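Local coordinates for WGR domain-containing protein (PDB 2RA8) that is of unknown function but joins an N-terminal WGR domain, a module that in other proteins probably binds nucleic acid, to a leucine-rich-repeat domain, at residues Y233-D236 / G237-V241; N266-V269 / E270-E274. All blocks are in the same frame, centred on the assembly; numbering follows the deposited sequence.

Contact 1 (Y233-D236 / G237-V241); sequences YGFD and GDMNV
A Met-aromatic contact lies at a turn in the long loop between strand 223-227 and strand 256-260 of the leucine-rich-repeat domain. Phe235 and selenomethionine Met239, four residues apart, carry it. The SE atom of Met239 lies 3.6 Å from CZ of Phe235. It is 4.6 Å from the ring centroid and 57° off the ring normal, an oblique approach at the far end of the ring. The two side chains cross at about a right angle. Phe235 turns its CG away from its own backbone N (chi1 -175°), which sends the ring forward along the loop. The bend of Met239 at chi2 turns SE toward the ring; the bend at chi3 then sets only where CE goes.

The chain itself wraps over the same ring. The backbone N of Gly237 sits over one face, offset toward the rim, 3.3 Å from CD2 of Phe235. The CA of Gly237 follows at 3.4 Å from CE2 of Phe235. Gly237 has a positive phi (87°), which glycine adopts readily, and lets the chain pass close over the ring. Beyond it, the carbonyl O of Asp238 comes obliquely to 3.7 Å from CZ of Phe235.

Asp238 OD1 accepts a hydrogen bond from the backbone N of Asn240 at 3.2 Å, with the donor well above the carboxylate plane. Asp236 OD2 is bonded to the backbone N of Asp207, so the loop is also tied to the start of helix 207-215. Phe235 packs on Val228 and Phe242 as well, and both members of the pair are buried. The segment thus combines a Met-aromatic pair with an Asx turn at Asp238, within a loop connecting two parallel strands of the repeat sheet.

Contact 2 (N266-V269 / E270-E274); sequences NVVV and EMFLE
Val268 and Phe272 lie side by side one helical turn apart and form the apolar centre. CG1 of Val268 is 3.6 Å from CE2 of Phe272. The ring also lies close to the backbone, with CD2 of Phe272 3.2 Å from the carbonyl O of Val268. Val268 holds CG1 opposite its backbone N (chi1 179°), on the side where the Phe272 ring lies. Val269 and Leu273 repeat the pattern on the next ridge. They point the same way, and CG1 of Val269 meets CD1 of Leu273 at 4.1 Å. Val267 and Met271, a selenomethionine, form a third pair. The extended Met271 chain slants past Val267, and CE of Met271 is 4.1 Å from CG1 of Val267.

The backbone bonds run beneath these pairs. Met271 N gives to Val267 O at 3.1 Å, in the carbonyl plane. Phe272 N gives to Val268 O, and Leu273 N to Val269 O, the latter nearly straight at 176°. Glu270 N is held less firmly, with weak bonds to the carbonyls of Asn266 and Val267.

At the polar edge, OE1 of Glu274 is 3.0 Å from OE2 of Glu270. Arg243, in a salt bridge with Glu270 OE2 and a long, weak ion pair with Glu274, probably eases the repulsion of the two carboxylates, while Asn266 ND2 bonds to Thr292.

The helix fills the crossover between strands 256-260 and 283-285. Val268 and Phe272 face Ile259 and Leu257 of the first strand, and Val269 and Leu273 pack on helix 293-300.

How the contacts relate
The two contacts follow in series along the chain, with strand 256-260 between them. Contact 1 lies in the loop that leads into this strand, and contact 2 on helix 265-274 after it. Their centres are about 16 Å apart, on the same side of the chain's centre. They touch directly: CE of Met239 packs 3.5 Å from CG2 of Val268, and O of Met239 lies 3.2 Å from CE of Met271. The loop therefore packs against one flank of the helix, while helix 293-300 packs against other residues of it. Together they join successive connections of the parallel sheet in the leucine-rich-repeat domain.

Contact 1 (Y233-D236 / G237-V241)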
# COMPACT_ATOMS: atom_id res chain seq x y z
N TYR A 233 22.34 -0.64 7.79
CA TYR A 233 21.54 -1.77 8.22
C TYR A 233 21.99 -3.15 7.76
O TYR A 233 21.17 -4.07 7.66
CB TYR A 233 20.08 -1.54 7.82
CG TYR A 233 19.49 -0.26 8.37
CD1 TYR A 233 19.24 -0.12 9.73
CD2 TYR A 233 19.19 0.81 7.53
CE1 TYR A 233 18.71 1.06 10.25
CE2 TYR A 233 18.66 1.99 8.04
CZ TYR A 233 18.42 2.11 9.40
OH TYR A 233 17.91 3.28 9.90
N GLY A 234 23.27 -3.31 7.49
CA GLY A 234 23.74 -4.63 7.08
C GLY A 234 24.67 -4.73 5.90
O GLY A 234 25.55 -5.59 5.89
N PHE A 235 24.51 -3.87 4.89
CA PHE A 235 25.39 -3.95 3.72
C PHE A 235 26.77 -3.55 4.12
O PHE A 235 26.95 -2.59 4.88
CB PHE A 235 24.89 -3.05 2.58
CG PHE A 235 25.70 -3.18 1.31
CD1 PHE A 235 25.96 -4.43 0.76
CD2 PHE A 235 26.19 -2.05 0.67
CE1 PHE A 235 26.70 -4.54 -0.41
CE2 PHE A 235 26.93 -2.16 -0.49
CZ PHE A 235 27.18 -3.41 -1.03
N ASP A 236 27.77 -4.27 3.63
CA ASP A 236 29.15 -3.98 3.98
C ASP A 236 29.85 -2.97 3.11
O ASP A 236 31.03 -2.71 3.29
CB ASP A 236 29.95 -5.29 4.06
CG ASP A 236 29.40 -6.24 5.11
OD1 ASP A 236 29.13 -5.77 6.24
OD2 ASP A 236 29.24 -7.45 4.83
N GLY A 237 29.13 -2.41 2.14
CA GLY A 237 29.71 -1.39 1.28
C GLY A 237 30.47 -1.78 0.02
O GLY A 237 30.69 -0.94 -0.84
N ASP A 238 30.87 -3.04 -0.09
CA ASP A 238 31.62 -3.48 -1.28
C ASP A 238 30.71 -4.13 -2.30
O ASP A 238 30.25 -5.26 -2.12
CB ASP A 238 32.75 -4.44 -0.87
CG ASP A 238 33.46 -5.05 -2.07
OD1 ASP A 238 33.66 -4.35 -3.08
OD2 ASP A 238 33.85 -6.24 -1.99
N MSE A 239 30.46 -3.41 -3.39
CA MSE A 239 29.59 -3.89 -4.45
C MSE A 239 30.19 -4.96 -5.33
O MSE A 239 29.46 -5.65 -6.06
CB MSE A 239 29.17 -2.71 -5.32
CG MSE A 239 28.22 -1.72 -4.63
SE MSE A 239 26.44 -2.48 -4.43
CE MSE A 239 25.80 -2.33 -6.25
N ASN A 240 31.51 -5.13 -5.28
CA ASN A 240 32.17 -6.12 -6.13
C ASN A 240 31.83 -7.54 -5.76
O ASN A 240 32.12 -8.48 -6.52
CB ASN A 240 33.69 -5.92 -6.10
CG ASN A 240 34.14 -4.69 -6.88
OD1 ASN A 240 33.72 -4.49 -8.02
ND2 ASN A 240 34.99 -3.88 -6.28
N VAL A 241 31.21 -7.70 -4.60
CA VAL A 241 30.83 -9.02 -4.11
C VAL A 241 29.80 -9.67 -5.00
O VAL A 241 29.79 -10.89 -5.18
CB VAL A 241 30.27 -8.90 -2.67
CG1 VAL A 241 29.00 -8.07 -2.68
CG2 VAL A 241 30.01 -10.27 -2.09

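Contact 2 (N266-V269 / E270-E274)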
# COMPACT_ATOMS: atom_id res chain seq x y z
N ASN A 266 23.75 2.49 -10.39
CA ASN A 266 24.32 2.64 -11.72
C ASN A 266 25.39 1.62 -11.99
O ASN A 266 25.57 1.18 -13.13
CB ASN A 266 24.92 4.05 -11.92
CG ASN A 266 23.91 5.17 -11.72
OD1 ASN A 266 22.71 5.03 -12.03
ND2 ASN A 266 24.39 6.30 -11.23
N VAL A 267 26.11 1.24 -10.94
CA VAL A 267 27.19 0.27 -11.08
C VAL A 267 26.64 -1.06 -11.54
O VAL A 267 27.27 -1.76 -12.35
CB VAL A 267 27.93 0.05 -9.75
CG1 VAL A 267 29.23 -0.70 -10.01
CG2 VAL A 267 28.21 1.38 -9.07
N VAL A 268 25.46 -1.40 -11.04
CA VAL A 268 24.80 -2.66 -11.39
C VAL A 268 24.56 -2.73 -12.87
O VAL A 268 24.65 -3.80 -13.48
CB VAL A 268 23.45 -2.82 -10.59
CG1 VAL A 268 22.75 -4.12 -10.97
CG2 VAL A 268 23.73 -2.79 -9.09
N VAL A 269 24.27 -1.59 -13.48
CA VAL A 269 24.05 -1.54 -14.91
C VAL A 269 25.31 -1.99 -15.61
O VAL A 269 25.27 -2.74 -16.58
CB VAL A 269 23.68 -0.12 -15.38
CG1 VAL A 269 23.48 -0.10 -16.90
CG2 VAL A 269 22.42 0.35 -14.66
N GLU A 270 26.45 -1.52 -15.11
CA GLU A 270 27.74 -1.88 -15.69
C GLU A 270 27.96 -3.38 -15.60
O GLU A 270 28.40 -4.01 -16.56
CB GLU A 270 28.87 -1.14 -14.96
CG GLU A 270 30.24 -1.34 -15.60
CD GLU A 270 31.38 -0.91 -14.69
OE1 GLU A 270 31.38 0.25 -14.25
OE2 GLU A 270 32.28 -1.75 -14.43
N MSE A 271 27.66 -3.95 -14.44
CA MSE A 271 27.83 -5.39 -14.24
C MSE A 271 27.08 -6.18 -15.27
O MSE A 271 27.61 -7.13 -15.84
CB MSE A 271 27.35 -5.79 -12.85
CG MSE A 271 28.13 -5.14 -11.75
SE MSE A 271 27.64 -5.81 -10.01
CE MSE A 271 28.69 -4.60 -8.95
N PHE A 272 25.83 -5.78 -15.51
CA PHE A 272 25.02 -6.46 -16.50
C PHE A 272 25.67 -6.40 -17.86
O PHE A 272 25.93 -7.43 -18.48
CB PHE A 272 23.62 -5.82 -16.59
CG PHE A 272 22.63 -6.38 -15.59
CD1 PHE A 272 22.05 -7.62 -15.79
CD2 PHE A 272 22.29 -5.66 -14.45
CE1 PHE A 272 21.14 -8.14 -14.86
CE2 PHE A 272 21.39 -6.17 -13.53
CZ PHE A 272 20.82 -7.41 -13.74
N LEU A 273 25.96 -5.18 -18.31
CA LEU A 273 26.55 -4.98 -19.64
C LEU A 273 27.84 -5.70 -19.91
O LEU A 273 28.07 -6.13 -21.04
CB LEU A 273 26.73 -3.48 -19.91
CG LEU A 273 25.44 -2.64 -19.91
CD1 LEU A 273 25.77 -1.17 -20.08
CD2 LEU A 273 24.53 -3.10 -21.03
N GLU A 274 28.68 -5.86 -18.89
CA GLU A 274 29.96 -6.52 -19.08
C GLU A 274 29.95 -8.00 -18.81
O GLU A 274 30.96 -8.68 -18.99
CB GLU A 274 31.00 -5.89 -18.16
CG GLU A 274 30.64 -5.98 -16.69
CD GLU A 274 31.62 -5.26 -15.80
OE1 GLU A 274 32.11 -4.18 -16.19
OE2 GLU A 274 31.89 -5.77 -14.69